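Local coordinates for protein alternansucrase (Leuconostoc mesenteroides, PDB 6HVG) that belongs to glycoside hydrolase family 70, pairing a large calcium-bearing enzyme region with flanking repeats of the choline-binding, cell-wall-binding type, at residues 448-451 with 452-456; 511-515 with 516-520. One frame throughout, in Å; residues are numbered along the deposited sequence.

Interaction 1 of 2, residues 448-451 with 452-456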
loop_
_atom_site.group_PDB
_atom_site.type_symbol
_atom_site.label_atom_id
_atom_site.label_comp_id
_atom_site.label_asym_id
_atom_site.label_seq_id
_atom_site.Cartn_x
_atom_site.Cartn_y
_atom_site.Cartn_z
ATOM N N GLN A 448 -12.844 10.553 -32.705
ATOM C CA GLN A 448 -12.164 11.285 -31.636
ATOM C C GLN A 448 -10.670 11.013 -31.657
ATOM O O GLN A 448 -9.874 11.937 -31.657
ATOM C CB GLN A 448 -12.728 10.867 -30.270
ATOM C CG GLN A 448 -12.213 11.649 -29.073
ATOM C CD GLN A 448 -12.546 13.125 -29.128
ATOM O OE1 GLN A 448 -13.595 13.562 -28.632
ATOM N NE2 GLN A 448 -11.689 13.895 -29.774
ATOM N N THR A 449 -10.291 9.735 -31.704
ATOM C CA THR A 449 -8.902 9.365 -31.782
ATOM C C THR A 449 -8.283 9.897 -33.058
ATOM O O THR A 449 -7.169 10.404 -33.049
ATOM C CB THR A 449 -8.724 7.849 -31.753
ATOM O OG1 THR A 449 -9.393 7.307 -30.621
ATOM C CG2 THR A 449 -7.234 7.489 -31.642
ATOM N N GLN A 450 -8.989 9.787 -34.173
ATOM C CA GLN A 450 -8.464 10.309 -35.436
ATOM C C GLN A 450 -8.167 11.793 -35.317
ATOM O O GLN A 450 -7.120 12.243 -35.749
ATOM C CB GLN A 450 -9.445 10.063 -36.594
ATOM C CG GLN A 450 -8.943 10.544 -37.948
ATOM C CD GLN A 450 -9.652 9.903 -39.104
ATOM O OE1 GLN A 450 -10.609 9.147 -38.917
ATOM N NE2 GLN A 450 -9.235 10.237 -40.327
ATOM N N ALA A 451 -9.112 12.544 -34.760
ATOM C CA ALA A 451 -8.956 13.990 -34.632
ATOM C C ALA A 451 -7.806 14.332 -33.693
ATOM O O ALA A 451 -7.083 15.317 -33.914
ATOM C CB ALA A 451 -10.241 14.634 -34.150
ATOM N N ASN A 452 -7.645 13.530 -32.643
ATOM C CA ASN A 452 -6.563 13.763 -31.685
ATOM C C ASN A 452 -5.198 13.465 -32.304
ATOM O O ASN A 452 -4.256 14.232 -32.115
ATOM C CB ASN A 452 -6.764 12.945 -30.410
ATOM C CG ASN A 452 -7.896 13.469 -29.546
ATOM O OD1 ASN A 452 -8.327 14.600 -29.687
ATOM N ND2 ASN A 452 -8.362 12.650 -28.631
ATOM N N TYR A 453 -5.105 12.370 -33.049
ATOM C CA TYR A 453 -3.893 12.035 -33.778
ATOM C C TYR A 453 -3.497 13.177 -34.698
ATOM O O TYR A 453 -2.354 13.590 -34.693
ATOM C CB TYR A 453 -4.089 10.761 -34.598
ATOM C CG TYR A 453 -3.055 10.539 -35.688
ATOM C CD1 TYR A 453 -1.848 9.908 -35.419
ATOM C CD2 TYR A 453 -3.289 10.943 -36.979
ATOM C CE1 TYR A 453 -0.908 9.691 -36.416
ATOM C CE2 TYR A 453 -2.356 10.738 -37.991
ATOM C CZ TYR A 453 -1.172 10.108 -37.712
ATOM O OH TYR A 453 -0.273 9.927 -38.732
ATOM N N LEU A 454 -4.449 13.684 -35.477
ATOM C CA LEU A 454 -4.188 14.759 -36.430
ATOM C C LEU A 454 -3.698 16.013 -35.745
ATOM O O LEU A 454 -2.697 16.591 -36.177
ATOM C CB LEU A 454 -5.437 15.106 -37.246
ATOM C CG LEU A 454 -5.903 14.002 -38.182
ATOM C CD1 LEU A 454 -7.262 14.365 -38.735
ATOM C CD2 LEU A 454 -4.931 13.755 -39.333
ATOM N N ASN A 455 -4.371 16.412 -34.669
ATOM C CA ASN A 455 -3.945 17.581 -33.904
ATOM C C ASN A 455 -2.550 17.396 -33.270
ATOM O O ASN A 455 -1.749 18.320 -33.260
ATOM C CB ASN A 455 -4.948 17.910 -32.809
ATOM C CG ASN A 455 -6.263 18.377 -33.352
ATOM O OD1 ASN A 455 -6.396 18.656 -34.537
ATOM N ND2 ASN A 455 -7.246 18.474 -32.492
ATOM N N PHE A 456 -2.265 16.211 -32.739
ATOM C CA PHE A 456 -0.972 15.936 -32.122
ATOM C C PHE A 456 0.187 15.978 -33.139
ATOM O O PHE A 456 1.203 16.623 -32.894
ATOM C CB PHE A 456 -1.017 14.585 -31.420
ATOM C CG PHE A 456 0.245 14.220 -30.703
ATOM C CD1 PHE A 456 0.462 14.652 -29.410
ATOM C CD2 PHE A 456 1.179 13.377 -31.290
ATOM C CE1 PHE A 456 1.608 14.283 -28.724
ATOM C CE2 PHE A 456 2.337 13.021 -30.621
ATOM C CZ PHE A 456 2.553 13.495 -29.343
#

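Interaction 2 of 2, residues 511-515 with 516-520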
loop_
_atom_site.group_PDB
_atom_site.type_symbol
_atom_site.label_atom_id
_atom_site.label_comp_id
_atom_site.label_asym_id
_atom_site.label_seq_id
_atom_site.Cartn_x
_atom_site.Cartn_y
_atom_site.Cartn_z
ATOM N N THR A 511 -1.097 9.510 -24.451
ATOM C CA THR A 511 -2.054 10.594 -24.306
ATOM C C THR A 511 -3.520 10.156 -24.208
ATOM O O THR A 511 -4.321 10.815 -23.553
ATOM C CB THR A 511 -1.903 11.533 -25.530
ATOM O OG1 THR A 511 -0.648 12.202 -25.444
ATOM C CG2 THR A 511 -2.988 12.587 -25.593
ATOM N N GLN A 512 -3.873 9.066 -24.878
ATOM C CA GLN A 512 -5.262 8.621 -24.986
ATOM C C GLN A 512 -5.685 7.741 -23.823
ATOM O O GLN A 512 -5.031 6.751 -23.515
ATOM C CB GLN A 512 -5.463 7.832 -26.282
ATOM C CG GLN A 512 -5.014 8.560 -27.528
ATOM C CD GLN A 512 -5.803 9.812 -27.732
ATOM O OE1 GLN A 512 -6.973 9.757 -28.118
ATOM N NE2 GLN A 512 -5.187 10.953 -27.467
ATOM N N ALA A 513 -6.813 8.086 -23.211
ATOM C CA ALA A 513 -7.318 7.397 -22.025
ATOM C C ALA A 513 -7.437 5.882 -22.217
ATOM O O ALA A 513 -7.121 5.116 -21.310
ATOM C CB ALA A 513 -8.653 7.991 -21.585
ATOM N N ASN A 514 -7.934 5.455 -23.374
ATOM C CA ASN A 514 -8.071 4.029 -23.651
ATOM C C ASN A 514 -6.732 3.302 -23.723
ATOM O O ASN A 514 -6.689 2.090 -23.647
ATOM C CB ASN A 514 -8.839 3.827 -24.949
ATOM C CG ASN A 514 -10.333 3.848 -24.759
ATOM O OD1 ASN A 514 -10.831 3.716 -23.667
ATOM N ND2 ASN A 514 -11.055 3.980 -25.846
ATOM N N TRP A 515 -5.650 4.055 -23.907
ATOM C CA TRP A 515 -4.313 3.501 -24.017
ATOM C C TRP A 515 -3.387 3.877 -22.860
ATOM O O TRP A 515 -2.142 3.849 -22.997
ATOM C CB TRP A 515 -3.703 3.940 -25.356
ATOM C CG TRP A 515 -4.513 3.486 -26.539
ATOM C CD1 TRP A 515 -5.350 2.400 -26.595
ATOM C CD2 TRP A 515 -4.574 4.094 -27.827
ATOM N NE1 TRP A 515 -5.912 2.300 -27.830
ATOM C CE2 TRP A 515 -5.442 3.318 -28.612
ATOM C CE3 TRP A 515 -3.970 5.214 -28.399
ATOM C CZ2 TRP A 515 -5.726 3.622 -29.921
ATOM C CZ3 TRP A 515 -4.256 5.513 -29.732
ATOM C CH2 TRP A 515 -5.129 4.720 -30.462
ATOM N N ASN A 516 -3.981 4.229 -21.719
ATOM C CA ASN A 516 -3.195 4.501 -20.518
ATOM C C ASN A 516 -3.944 4.104 -19.238
ATOM O O ASN A 516 -5.010 3.489 -19.303
ATOM C CB ASN A 516 -2.643 5.940 -20.548
ATOM C CG ASN A 516 -3.709 6.994 -20.441
ATOM O OD1 ASN A 516 -4.786 6.780 -19.878
ATOM N ND2 ASN A 516 -3.405 8.173 -20.958
ATOM N N LYS A 517 -3.395 4.435 -18.081
ATOM C CA LYS A 517 -3.948 3.986 -16.802
ATOM C C LYS A 517 -5.283 4.607 -16.398
ATOM O O LYS A 517 -5.937 4.132 -15.459
ATOM C CB LYS A 517 -2.942 4.250 -15.667
ATOM C CG LYS A 517 -2.932 5.686 -15.141
ATOM C CD LYS A 517 -1.852 5.890 -14.089
ATOM C CE LYS A 517 -1.859 7.313 -13.556
ATOM N NZ LYS A 517 -0.528 7.672 -12.982
ATOM N N GLN A 518 -5.688 5.672 -17.079
ATOM C CA GLN A 518 -6.968 6.326 -16.801
ATOM C C GLN A 518 -8.152 5.374 -16.965
ATOM O O GLN A 518 -9.157 5.477 -16.259
ATOM C CB GLN A 518 -7.132 7.538 -17.694
ATOM C CG GLN A 518 -6.097 8.617 -17.428
ATOM C CD GLN A 518 -6.321 9.876 -18.231
ATOM O OE1 GLN A 518 -7.218 9.957 -19.083
ATOM N NE2 GLN A 518 -5.473 10.862 -17.985
ATOM N N THR A 519 -8.008 4.417 -17.874
ATOM C CA THR A 519 -9.006 3.372 -18.040
ATOM C C THR A 519 -8.690 2.114 -17.251
ATOM O O THR A 519 -9.320 1.099 -17.467
ATOM C CB THR A 519 -9.174 3.025 -19.530
ATOM O OG1 THR A 519 -7.897 2.755 -20.129
ATOM C CG2 THR A 519 -9.837 4.185 -20.237
ATOM N N GLU A 520 -7.697 2.186 -16.365
ATOM C CA GLU A 520 -7.314 1.041 -15.529
ATOM C C GLU A 520 -7.761 1.186 -14.067
ATOM O O GLU A 520 -7.532 0.292 -13.270
ATOM C CB GLU A 520 -5.800 0.786 -15.603
ATOM C CG GLU A 520 -5.343 0.323 -16.971
ATOM C CD GLU A 520 -3.885 -0.031 -17.026
ATOM O OE1 GLU A 520 -3.175 0.258 -16.064
ATOM O OE2 GLU A 520 -3.437 -0.581 -18.052
#

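Interaction 1 of 2, residues 448-451 with 452-456
Q448 and N452 lie one helical turn apart, and their side chains cross at a slant, the amide planes only 19° apart. Q448 sends CG anti to its own N (chi1 -174°) and bends at chi2, which brings NE2 back to 3.4 Å from N452 OD1. Nearer the axis, N452 N gives a hydrogen bond to Q448 O (2.9 Å). The next three residues repeat the pattern: Y453 N reaches T449 O at 2.9 Å in a nearly straight bond (170°), L454 N reaches Q450 O at 3.0 Å, and N455 N reaches A451 O at 3.0 Å.

The tight side is that of Q450, Y453 and L454. L454 CD1 comes to 4.2 Å from Q450 CG, and all three side chains pack on helix 474-495. The Q450 amide bonds Q474 and N478, while the Y453 ring meets that of W444. Elsewhere round the helix, T449 OG1 is hydrogen-bonded to D446, and N455 OD1 takes Y468 N and T466 OG1. Looser by comparison is the flank of Q448, whose side chain is open to solvent. Four successive i to i+4 backbone bonds are the mark of an alpha-helix, here the early part of helix 447-462, packed against helices 474-495 and 499-511.

Interaction 2 of 2, residues 511-515 with 516-520
T519 turns its hydroxyl and its methyl onto the carbonyl of A513. Among the hydrogen bonds, OG1 lies 2.8 Å from A513 O and 3.1 Å from N516 O, two acceptors that compete for its one proton. Its position between the backbone N and the carbonyl carbon (chi1 51°) faces OG1 to both, and A1258 N also bonds to it. A513 O also takes a backbone bond from N516 N at 3.3 Å. That N-H points well at the oxygen, yet the donor stands above the carbonyl plane, 71° out of it.

The side-chain amide of N516 makes the second group. Its OD1 accepts Q518 N at 3.1 Å, an Asx turn that leads into the short 3-10 segment beginning at K517. The other end of this amide, ND2, bonds K510 O at the end of helix 499-511, fixing the amide's rotation from both ends.

Van der Waals packing is lighter. The A513 methyl meets the side-chain oxygen of the extended Q518, with CB 3.5 Å from OE1. T519 CG2 approaches N514 OD1 to 3.6 Å, the two side chains crossing at about a right angle. The W515 side chain packs instead on F508 and V509 of helix 499-511.

The chemistry is thus mainly polar: the A513 carbonyl serves a backbone N-H and probably a hydroxyl, while one asparagine amide bridges the preceding helix end and the new turn. This suggests that the bend between the two 3-10 segments is held more by directional bonds than by apolar burial.

From the N terminus the chain first runs through interaction 1, on helix 447-462, continues through helices 474-495 and 499-511, and enters interaction 2 in the loop after the last of these. Each contact joins adjoining segments and spans a turn or two of chain; the two follow in series and neither nest nor cross. Their centres are about 15 Å apart, yet they touch: N452 ND2 and Q512 OE1 form a probable hydrogen bond of 3.2 Å, and T449 CG2 packs on W515 CH2. Helix 447-462 is thereby tied to the loop 511-520, which itself meets the much later residues A1258 and Y1259.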